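Local coordinates for protein 2-hydroxyethylphosphonate dioxygenase (Streptomyces viridochromogenes, PDB 4YAR) that converts 2-hydroxyethylphosphonate to hydroxymethylphosphonate and formate with non-heme iron and dioxygen, a step in the biosynthesis of the antibiotic phosphinothricin tripeptide, at residues Gly216-Glu219 with Glu220-Ala224; Arg315-Gly318 with Thr319-Ala322. The protein carries 1 engineered substitution. One frame throughout, in Å; residues are numbered along the deposited sequence.

Interaction 1: Gly216-Glu219 with Glu220-Ala224; sequences GAFE and EALKA
The amides of E220 through K223 donate to the carbonyl oxygens of G216 through E219, the i to i+4 ladder of an alpha helix, of which A221 N to A217 O is the shortest rung at 2.8 Å and K223 N to E219 O the longest at 3.1 Å. Among the side chains, F218 and L222 meet one turn apart. F218 holds CG anti to its own N (chi1 -171°), which sets the ring beside the L222 methyl CD1, with CE2 of F218 3.6 Å from CD1 of L222. L222 CG stands over one face of the ring, and the same carbon is 3.4 Å from the F218 carbonyl oxygen, so one carbon touches both the ring and the carbonyl of F218. This apolar i, i+4 pair belongs to the short helix 215-224, on the protein surface and away from the iron site. A221 sets its methyl 3.4 Å from the carbonyl oxygen of F218. E220 bends at chi2 (-66°), and its CG passes 3.2 Å from G216 O before the carboxylate leads away from the preceding turn. K223 rests CB and CG near E219 O, each at 3.6 Å, while its ammonium end leads away. Beyond these residues, S214 OG accepts a weak hydrogen bond from A217 N near the start of the helix, and L222 O is hydrogen-bonded to S226 OG past its end.

Interaction 2: Arg315-Gly318 with Thr319-Ala322; sequences RTFG and TYEA
R315 and F317 reach A322 through different first torsions. In R315, CG sits between the backbone N and the carbonyl carbon (chi1 72°) and the chain bends at chi2, which folds the guanidinium back over A322, whereas F317 carries CG anti to its N (chi1 -177°). The A322 methyl lies over one face of the guanidinium, with NE of R315 3.9 Å from CB of A322. The same methyl is also 4.1 Å from CB of F317, so it touches two residues of the facing strand. R315 NH1 donates to S313 O and is hydrogen-bonded to S324 OG, both outside the turn. F317 and Y320 make a looser contact, their CD2 atoms 4.3 Å apart. The backbone is a beta hairpin with a two-residue loop, a type II' turn from F317 to Y320 in which G318 adopts positive phi (56°); its strand 315-317 is the outermost within this chain at one side of the seven-stranded antiparallel sheet. F317 and Y320 exchange two hydrogen bonds, Y320 N to F317 O being 2.9 Å. R315 and A322 form the next hydrogen-bonded pair, with A322 N to R315 O at 2.8 Å. Between them T316 and E321 are the non-hydrogen-bonded pair, with side chains on the opposite face of the sheet from R315, F317, Y320 and A322. There E321 CG approaches R315 O at 3.6 Å. At the turn, T319 OG1 lies 3.5 Å above the plane of the Y320 ring, over its centre, and is hydrogen-bonded to A348 N; the hydroxyl of buried Y320 is hydrogen-bonded to W396 N and A348 O.

Interaction 1 comes first along the chain, and about ninety residues separate it from interaction 2. The intervening sequence includes the helices 231-241, 246-253, 257-265 and 270-283, which fall largely within the second HTH cro/C1-type region. The centres of the two contacts lie 48 Å apart, with nearest atoms about 36 Å apart and no touch, on opposite sides of the chain's centre. They share no secondary structure: 216-224 belongs to a single surface helix following the six-stranded antiparallel sheet, whereas 315-322 supplies the outermost strand within this chain and its neighbour to the seven-stranded one. These separate elements and the 36 Å gap make them local features of different parts of the enzyme, both away from the annotated metal and substrate sites.

Interaction 1: Gly216-Glu219 with Glu220-Ala224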
ATOM      1  N   GLY A 216       0.626 -24.252  18.352  1.00 21.98           N
ATOM      2  CA  GLY A 216       1.117 -25.362  17.515  1.00 18.78           C
ATOM      3  C   GLY A 216       1.065 -25.149  16.022  1.00 18.28           C
ATOM      4  O   GLY A 216       2.024 -25.450  15.257  1.00 20.14           O
ATOM      5  N   ALA A 217      -0.061 -24.656  15.551  1.00 18.39           N
ATOM      6  CA  ALA A 217      -0.229 -24.411  14.140  1.00 19.03           C
ATOM      7  C   ALA A 217       0.680 -23.243  13.699  1.00 19.54           C
ATOM      8  O   ALA A 217       1.303 -23.291  12.659  1.00 19.32           O
ATOM      9  CB  ALA A 217      -1.669 -24.131  13.824  1.00 19.80           C
ATOM     10  N   PHE A 218       0.808 -22.244  14.533  1.00 20.28           N
ATOM     11  CA  PHE A 218       1.730 -21.102  14.246  1.00 20.11           C
ATOM     12  C   PHE A 218       3.179 -21.556  14.051  1.00 19.93           C
ATOM     13  O   PHE A 218       3.809 -21.237  13.047  1.00 17.98           O
ATOM     14  CB  PHE A 218       1.603 -20.059  15.318  1.00 20.40           C
ATOM     15  CG  PHE A 218       2.325 -18.772  15.001  1.00 21.19           C
ATOM     16  CD1 PHE A 218       1.771 -17.882  14.113  1.00 22.13           C
ATOM     17  CD2 PHE A 218       3.534 -18.484  15.593  1.00 23.00           C
ATOM     18  CE1 PHE A 218       2.397 -16.667  13.809  1.00 24.66           C
ATOM     19  CE2 PHE A 218       4.188 -17.295  15.281  1.00 22.62           C
ATOM     20  CZ  PHE A 218       3.598 -16.374  14.405  1.00 22.75           C
ATOM     21  N   GLU A 219       3.644 -22.478  14.922  1.00 19.49           N
ATOM     22  CA  GLU A 219       4.988 -23.009  14.810  1.00 21.05           C
ATOM     23  C   GLU A 219       5.173 -23.855  13.586  1.00 20.29           C
ATOM     24  O   GLU A 219       6.234 -23.828  12.953  1.00 20.05           O
ATOM     25  CB  GLU A 219       5.398 -23.766  16.104  1.00 21.79           C
ATOM     26  CG  GLU A 219       5.414 -22.864  17.331  1.00 25.70           C
ATOM     27  CD  GLU A 219       6.462 -21.762  17.275  1.00 28.90           C
ATOM     28  OE1 GLU A 219       7.506 -21.955  16.597  1.00 31.99           O
ATOM     29  OE2 GLU A 219       6.237 -20.713  17.884  1.00 28.79           O
ATOM     30  N   GLU A 220       4.120 -24.610  13.226  1.00 18.65           N
ATOM     31  CA  GLU A 220       4.175 -25.371  12.007  1.00 19.91           C
ATOM     32  C   GLU A 220       4.246 -24.429  10.793  1.00 19.81           C
ATOM     33  O   GLU A 220       4.919 -24.701   9.805  1.00 19.44           O
ATOM     34  CB  GLU A 220       2.916 -26.260  11.894  1.00 19.94           C
ATOM     35  CG  GLU A 220       2.834 -27.418  12.900  1.00 22.60           C
ATOM     36  CD  GLU A 220       3.899 -28.502  12.707  1.00 29.50           C
ATOM     37  OE1 GLU A 220       4.570 -28.570  11.658  1.00 26.80           O
ATOM     38  OE2 GLU A 220       4.023 -29.326  13.653  1.00 33.74           O
ATOM     39  N   ALA A 221       3.467 -23.370  10.834  1.00 18.76           N
ATOM     40  CA  ALA A 221       3.572 -22.395   9.730  1.00 17.51           C
ATOM     41  C   ALA A 221       4.976 -21.795   9.588  1.00 19.43           C
ATOM     42  O   ALA A 221       5.509 -21.696   8.503  1.00 22.42           O
ATOM     43  CB  ALA A 221       2.522 -21.332   9.903  1.00 18.14           C
ATOM     44  N   LEU A 222       5.588 -21.460  10.692  1.00 20.69           N
ATOM     45  CA  LEU A 222       6.932 -20.876  10.653  1.00 24.43           C
ATOM     46  C   LEU A 222       7.971 -21.803  10.066  1.00 23.82           C
ATOM     47  O   LEU A 222       8.816 -21.365   9.331  1.00 22.00           O
ATOM     48  CB  LEU A 222       7.368 -20.374  12.009  1.00 26.65           C
ATOM     49  CG  LEU A 222       6.560 -19.231  12.564  1.00 34.32           C
ATOM     50  CD1 LEU A 222       7.170 -18.770  13.878  1.00 38.24           C
ATOM     51  CD2 LEU A 222       6.440 -18.097  11.565  1.00 36.06           C
ATOM     52  N   LYS A 223       7.933 -23.071  10.471  1.00 27.18           N
ATOM     53  CA  LYS A 223       8.782 -24.084   9.954  1.00 27.94           C
ATOM     54  C   LYS A 223       8.618 -24.219   8.459  1.00 27.72           C
ATOM     55  O   LYS A 223       9.570 -24.339   7.723  1.00 30.15           O
ATOM     56  CB  LYS A 223       8.409 -25.428  10.578  1.00 33.42           C
ATOM     57  CG  LYS A 223       9.129 -25.763  11.869  1.00 39.60           C
ATOM     58  CD  LYS A 223       9.151 -27.276  12.125  1.00 47.62           C
ATOM     59  CE  LYS A 223       9.280 -28.133  10.860  1.00 52.82           C
ATOM     60  NZ  LYS A 223       9.709 -29.547  11.094  1.00 57.01           N
ATOM     61  N   ALA A 224       7.370 -24.255   8.014  1.00 26.73           N
ATOM     62  CA  ALA A 224       7.072 -24.292   6.611  1.00 27.48           C
ATOM     63  C   ALA A 224       7.698 -23.116   5.848  1.00 30.54           C
ATOM     64  O   ALA A 224       8.094 -23.320   4.693  1.00 30.01           O
ATOM     65  CB  ALA A 224       5.573 -24.388   6.371  1.00 23.83           C
TER

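Interaction 2: Arg315-Gly318 with Thr319-Ala322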
ATOM      1  N   ARG A 315      11.963  12.756 -16.773  1.00 22.45           N
ATOM      2  CA  ARG A 315      11.235  12.517 -18.029  1.00 21.72           C
ATOM      3  C   ARG A 315       9.997  13.338 -18.148  1.00 23.21           C
ATOM      4  O   ARG A 315       9.386  13.738 -17.152  1.00 21.52           O
ATOM      5  CB  ARG A 315      10.889  11.032 -18.275  1.00 22.47           C
ATOM      6  CG  ARG A 315       9.778  10.450 -17.355  1.00 22.68           C
ATOM      7  CD  ARG A 315      10.456   9.746 -16.208  1.00 19.88           C
ATOM      8  NE  ARG A 315       9.551   9.265 -15.145  1.00 19.46           N
ATOM      9  CZ  ARG A 315       9.980   8.925 -13.924  1.00 19.06           C
ATOM     10  NH1 ARG A 315      11.263   9.053 -13.560  1.00 18.35           N
ATOM     11  NH2 ARG A 315       9.102   8.552 -13.031  1.00 19.69           N
ATOM     12  N   THR A 316       9.565  13.569 -19.393  1.00 21.40           N
ATOM     13  CA  THR A 316       8.229  14.099 -19.618  1.00 22.35           C
ATOM     14  C   THR A 316       7.172  13.014 -19.424  1.00 20.78           C
ATOM     15  O   THR A 316       7.371  11.923 -19.867  1.00 24.59           O
ATOM     16  CB  THR A 316       8.119  14.702 -21.026  1.00 23.91           C
ATOM     17  OG1 THR A 316       9.126  15.689 -21.146  1.00 26.08           O
ATOM     18  CG2 THR A 316       6.760  15.386 -21.267  1.00 27.78           C
ATOM     19  N   PHE A 317       6.137  13.331 -18.656  1.00 20.22           N
ATOM     20  CA  PHE A 317       4.984  12.487 -18.392  1.00 23.34           C
ATOM     21  C   PHE A 317       3.735  13.300 -18.675  1.00 23.32           C
ATOM     22  O   PHE A 317       3.237  14.069 -17.841  1.00 24.91           O
ATOM     23  CB  PHE A 317       5.021  11.945 -16.948  1.00 23.22           C
ATOM     24  CG  PHE A 317       3.880  11.018 -16.646  1.00 22.94           C
ATOM     25  CD1 PHE A 317       3.733   9.843 -17.360  1.00 23.12           C
ATOM     26  CD2 PHE A 317       2.965  11.329 -15.677  1.00 24.06           C
ATOM     27  CE1 PHE A 317       2.669   8.999 -17.146  1.00 21.69           C
ATOM     28  CE2 PHE A 317       1.899  10.464 -15.436  1.00 24.12           C
ATOM     29  CZ  PHE A 317       1.742   9.352 -16.175  1.00 23.63           C
ATOM     30  N   GLY A 318       3.181  13.143 -19.890  1.00 24.82           N
ATOM     31  CA  GLY A 318       2.093  14.014 -20.357  1.00 24.62           C
ATOM     32  C   GLY A 318       2.500  15.487 -20.297  1.00 24.58           C
ATOM     33  O   GLY A 318       3.505  15.871 -20.822  1.00 28.56           O
ATOM     34  N   THR A 319       1.744  16.268 -19.544  1.00 25.61           N
ATOM     35  CA  THR A 319       2.059  17.683 -19.331  1.00 27.03           C
ATOM     36  C   THR A 319       2.993  17.956 -18.185  1.00 26.55           C
ATOM     37  O   THR A 319       3.328  19.115 -17.950  1.00 27.28           O
ATOM     38  CB  THR A 319       0.809  18.501 -19.069  1.00 28.27           C
ATOM     39  OG1 THR A 319       0.054  17.897 -17.989  1.00 32.03           O
ATOM     40  CG2 THR A 319      -0.007  18.562 -20.382  1.00 32.00           C
ATOM     41  N   TYR A 320       3.407  16.908 -17.477  1.00 21.27           N
ATOM     42  CA  TYR A 320       4.274  17.072 -16.313  1.00 22.88           C
ATOM     43  C   TYR A 320       5.699  16.733 -16.627  1.00 21.42           C
ATOM     44  O   TYR A 320       5.947  16.100 -17.612  1.00 24.09           O
ATOM     45  CB  TYR A 320       3.737  16.179 -15.150  1.00 22.98           C
ATOM     46  CG  TYR A 320       2.247  16.320 -14.959  1.00 23.48           C
ATOM     47  CD1 TYR A 320       1.722  17.438 -14.340  1.00 27.31           C
ATOM     48  CD2 TYR A 320       1.356  15.359 -15.431  1.00 23.88           C
ATOM     49  CE1 TYR A 320       0.385  17.593 -14.185  1.00 25.42           C
ATOM     50  CE2 TYR A 320      -0.021  15.515 -15.289  1.00 23.81           C
ATOM     51  CZ  TYR A 320      -0.494  16.636 -14.659  1.00 26.60           C
ATOM     52  OH  TYR A 320      -1.828  16.879 -14.434  1.00 28.84           O
ATOM     53  N   GLU A 321       6.654  17.205 -15.798  1.00 22.28           N
ATOM     54  CA  GLU A 321       7.984  16.606 -15.719  1.00 21.33           C
ATOM     55  C   GLU A 321       8.051  15.729 -14.446  1.00 19.33           C
ATOM     56  O   GLU A 321       7.555  16.127 -13.425  1.00 17.29           O
ATOM     57  CB  GLU A 321       9.095  17.645 -15.802  1.00 25.23           C
ATOM     58  CG  GLU A 321      10.433  17.064 -16.308  1.00 29.80           C
ATOM     59  CD  GLU A 321      11.617  18.034 -16.301  1.00 32.29           C
ATOM     60  OE1 GLU A 321      12.744  17.595 -16.572  1.00 37.44           O
ATOM     61  OE2 GLU A 321      11.438  19.230 -16.038  1.00 38.03           O
ATOM     62  N   ALA A 322       8.566  14.518 -14.590  1.00 17.99           N
ATOM     63  CA  ALA A 322       8.542  13.540 -13.454  1.00 19.85           C
ATOM     64  C   ALA A 322       9.927  13.094 -13.129  1.00 18.72           C
ATOM     65  O   ALA A 322      10.755  12.950 -13.996  1.00 19.07           O
ATOM     66  CB  ALA A 322       7.624  12.366 -13.784  1.00 18.13           C
TER